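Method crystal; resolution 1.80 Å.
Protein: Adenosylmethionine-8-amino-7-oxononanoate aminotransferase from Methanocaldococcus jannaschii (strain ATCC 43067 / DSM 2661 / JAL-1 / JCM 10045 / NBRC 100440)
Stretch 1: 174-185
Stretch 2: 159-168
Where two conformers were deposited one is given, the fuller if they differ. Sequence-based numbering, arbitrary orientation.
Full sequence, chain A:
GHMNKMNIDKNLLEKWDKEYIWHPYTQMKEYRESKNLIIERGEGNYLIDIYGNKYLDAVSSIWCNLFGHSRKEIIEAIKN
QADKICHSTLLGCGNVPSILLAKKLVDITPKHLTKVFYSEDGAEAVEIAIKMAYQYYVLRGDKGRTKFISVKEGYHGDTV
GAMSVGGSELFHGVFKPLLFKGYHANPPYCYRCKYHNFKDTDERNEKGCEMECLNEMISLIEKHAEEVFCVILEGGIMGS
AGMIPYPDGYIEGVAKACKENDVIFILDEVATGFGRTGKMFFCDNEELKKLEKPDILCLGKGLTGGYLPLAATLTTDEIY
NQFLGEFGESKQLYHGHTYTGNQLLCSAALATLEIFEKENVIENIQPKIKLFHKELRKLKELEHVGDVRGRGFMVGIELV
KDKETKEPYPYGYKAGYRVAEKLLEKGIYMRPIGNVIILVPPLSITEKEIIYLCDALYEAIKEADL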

# COMPACT_ATOMS: atom_id res chain seq x y z
N VAL A 174 -20.99 2.53 -4.49
CA VAL A 174 -21.15 3.96 -4.21
C VAL A 174 -20.07 4.85 -4.86
O VAL A 174 -20.30 6.06 -5.10
CB VAL A 174 -21.26 4.17 -2.70
CG1 VAL A 174 -19.94 3.92 -1.95
CG2 VAL A 174 -21.82 5.56 -2.39
N PHE A 175 -18.87 4.30 -5.11
CA PHE A 175 -17.76 5.10 -5.65
C PHE A 175 -17.79 5.24 -7.18
O PHE A 175 -16.86 5.81 -7.76
CB PHE A 175 -16.44 4.52 -5.13
CG PHE A 175 -16.33 4.63 -3.64
CD1 PHE A 175 -16.14 5.88 -3.04
CD2 PHE A 175 -16.53 3.53 -2.82
CE1 PHE A 175 -16.12 6.00 -1.65
CE2 PHE A 175 -16.48 3.66 -1.44
CZ PHE A 175 -16.28 4.89 -0.87
N LYS A 176 -18.85 4.73 -7.85
CA LYS A 176 -18.92 4.69 -9.32
C LYS A 176 -18.48 5.98 -10.04
O LYS A 176 -17.74 5.91 -11.01
CB LYS A 176 -20.31 4.21 -9.81
N PRO A 177 -18.88 7.22 -9.61
CA PRO A 177 -18.39 8.44 -10.26
C PRO A 177 -16.87 8.61 -10.31
O PRO A 177 -16.34 9.31 -11.16
CB PRO A 177 -18.96 9.56 -9.39
CG PRO A 177 -20.24 8.91 -8.88
CD PRO A 177 -19.81 7.50 -8.52
N LEU A 178 -16.15 7.91 -9.43
CA LEU A 178 -14.70 8.06 -9.37
C LEU A 178 -13.98 6.93 -10.13
O LEU A 178 -12.76 6.97 -10.29
CB LEU A 178 -14.20 8.00 -7.94
CG LEU A 178 -14.85 8.94 -6.93
CD1 LEU A 178 -14.18 8.73 -5.56
CD2 LEU A 178 -14.76 10.38 -7.45
N LEU A 179 -14.74 5.95 -10.60
CA LEU A 179 -14.08 4.78 -11.19
C LEU A 179 -13.99 4.91 -12.71
O LEU A 179 -14.87 5.49 -13.35
CB LEU A 179 -14.92 3.56 -10.85
CG LEU A 179 -15.26 3.34 -9.37
CD1 LEU A 179 -16.02 1.99 -9.24
CD2 LEU A 179 -13.96 3.32 -8.56
N PHE A 180 -12.92 4.36 -13.29
CA PHE A 180 -12.82 4.39 -14.74
C PHE A 180 -13.57 3.16 -15.24
O PHE A 180 -13.68 2.18 -14.51
CB PHE A 180 -11.36 4.46 -15.25
CG PHE A 180 -10.46 3.35 -14.77
CD1 PHE A 180 -10.49 2.10 -15.37
CD2 PHE A 180 -9.60 3.56 -13.70
CE1 PHE A 180 -9.64 1.08 -14.95
CE2 PHE A 180 -8.78 2.54 -13.25
CZ PHE A 180 -8.77 1.31 -13.90
N LYS A 181 -14.13 3.24 -16.46
CA LYS A 181 -15.15 2.29 -16.85
C LYS A 181 -14.60 1.21 -17.78
O LYS A 181 -13.65 1.39 -18.54
CB LYS A 181 -16.36 3.04 -17.45
CG LYS A 181 -16.96 4.11 -16.55
CD LYS A 181 -17.44 3.49 -15.23
CE LYS A 181 -18.19 4.45 -14.29
NZ LYS A 181 -17.35 5.62 -13.95
N GLY A 182 -15.31 0.08 -17.83
CA GLY A 182 -14.89 -1.02 -18.70
C GLY A 182 -16.07 -1.96 -18.91
O GLY A 182 -17.21 -1.53 -18.86
N TYR A 183 -15.79 -3.25 -19.09
CA TYR A 183 -16.80 -4.26 -19.36
C TYR A 183 -16.69 -5.39 -18.34
O TYR A 183 -15.58 -5.85 -18.03
CB TYR A 183 -16.53 -4.87 -20.73
CG TYR A 183 -16.55 -3.79 -21.80
CD1 TYR A 183 -17.76 -3.27 -22.23
CD2 TYR A 183 -15.38 -3.26 -22.32
CE1 TYR A 183 -17.81 -2.24 -23.16
CE2 TYR A 183 -15.40 -2.23 -23.27
CZ TYR A 183 -16.64 -1.74 -23.70
OH TYR A 183 -16.78 -0.73 -24.59
N HIS A 184 -17.83 -5.86 -17.83
CA HIS A 184 -17.70 -6.97 -16.88
C HIS A 184 -18.54 -8.12 -17.41
O HIS A 184 -19.74 -7.93 -17.61
CB HIS A 184 -18.29 -6.58 -15.54
CG HIS A 184 -17.42 -5.68 -14.77
ND1 HIS A 184 -17.52 -4.30 -14.88
CD2 HIS A 184 -16.41 -5.93 -13.91
CE1 HIS A 184 -16.62 -3.75 -14.06
NE2 HIS A 184 -15.95 -4.72 -13.48
N ALA A 185 -17.90 -9.27 -17.67
CA ALA A 185 -18.66 -10.46 -18.01
C ALA A 185 -19.40 -11.00 -16.78
O ALA A 185 -19.10 -10.63 -15.63
CB ALA A 185 -17.74 -11.48 -18.57
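Stretch 2, residues 159-168: TVGAMSVGGS

Two hydrogen bonds tie stretch 2 to stretch 1. His184 NE2 donates to Gly166 O at 2.9 Å, reaching a carbonyl just past the end of the helix 160-165. Phe180 N donates to Ser164 OG at 3.0 Å. Ser164 OG in turn donates to Val160 O one turn back, at 2.8 Å, so the hydroxyl links the loop backbone to the helix backbone. The oxygen of a water lies between the stretches, 2.9 Å from Ser164 O and 2.8 Å from Phe180 O, within hydrogen-bonding reach of each.

Stretch 2 is helical from Val160 to Val165; Gly166 is the first residue to leave helical phi/psi. Stretch 1 runs from a 3-10 segment through an extended loop to the strand 183-185. The two stretches run in the same general sense: Leu179 CA lies 4.9 Å from Ser164 CA, and His184 CA lies 7.2 Å from Gly167 CA.

Ser164 is central to the contact. Its CB sits over the face of the Phe180 ring, 3.4 Å from the centroid. The same ring meets Gly161, with CE2 3.8 Å from Gly161 CA, and Val165, with CE1 3.9 Å from Val165 CG1. Leu179 CD2 packs on Met163 CB at 3.8 Å. Farther out, Met163 SD approaches Phe175 CD2 obliquely at 3.9 Å, and Leu178 O lies 3.4 Å from Val160 CG1.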

# COMPACT_ATOMS: atom_id res chain seq x y z
N THR A 159 -8.38 0.41 -3.46
CA THR A 159 -8.02 1.71 -4.01
C THR A 159 -8.78 1.93 -5.34
O THR A 159 -9.42 1.03 -5.86
CB THR A 159 -6.50 1.83 -4.11
OG1 THR A 159 -6.08 0.63 -4.78
CG2 THR A 159 -5.86 1.84 -2.74
N VAL A 160 -8.71 3.15 -5.88
CA VAL A 160 -9.65 3.51 -6.97
C VAL A 160 -9.42 2.65 -8.22
O VAL A 160 -10.35 2.19 -8.86
CB VAL A 160 -9.55 5.01 -7.26
CG1 VAL A 160 -10.24 5.41 -8.56
CG2 VAL A 160 -10.16 5.77 -6.07
N GLY A 161 -8.16 2.45 -8.60
CA GLY A 161 -7.85 1.58 -9.72
C GLY A 161 -8.30 0.14 -9.50
O GLY A 161 -8.95 -0.46 -10.41
N ALA A 162 -7.98 -0.39 -8.29
CA ALA A 162 -8.42 -1.76 -7.98
C ALA A 162 -9.95 -1.86 -7.99
O ALA A 162 -10.48 -2.84 -8.46
CB ALA A 162 -7.88 -2.19 -6.60
N MET A 163 -10.63 -0.85 -7.42
CA MET A 163 -12.10 -0.91 -7.38
C MET A 163 -12.66 -0.88 -8.82
O MET A 163 -13.70 -1.49 -9.06
CB MET A 163 -12.72 0.30 -6.64
CG MET A 163 -12.50 0.25 -5.14
SD MET A 163 -13.55 1.51 -4.34
CE MET A 163 -12.64 3.01 -4.72
N SER A 164 -12.07 -0.08 -9.72
CA SER A 164 -12.59 0.12 -11.09
C SER A 164 -12.63 -1.23 -11.80
O SER A 164 -13.64 -1.55 -12.44
CB SER A 164 -11.75 1.08 -11.95
OG SER A 164 -11.79 2.36 -11.31
N VAL A 165 -11.57 -2.01 -11.62
CA VAL A 165 -11.48 -3.24 -12.42
C VAL A 165 -12.19 -4.38 -11.72
O VAL A 165 -12.48 -5.43 -12.36
CB VAL A 165 -10.06 -3.62 -12.82
CG1 VAL A 165 -9.41 -2.61 -13.76
CG2 VAL A 165 -9.17 -3.96 -11.62
N GLY A 166 -12.44 -4.18 -10.42
CA GLY A 166 -13.17 -5.19 -9.65
C GLY A 166 -14.64 -5.12 -10.05
O GLY A 166 -15.06 -4.17 -10.75
N GLY A 167 -15.41 -6.08 -9.56
CA GLY A 167 -16.83 -6.09 -9.82
C GLY A 167 -17.62 -6.18 -8.52
O GLY A 167 -18.69 -6.79 -8.51
N SER A 168 -17.11 -5.52 -7.44
CA SER A 168 -17.73 -5.75 -6.13
C SER A 168 -18.74 -4.64 -5.84
O SER A 168 -18.41 -3.62 -5.20
CB SER A 168 -16.67 -5.85 -5.03
OG SER A 168 -15.77 -6.91 -5.29
O HOH W 1 -15.51 0.42 -13.38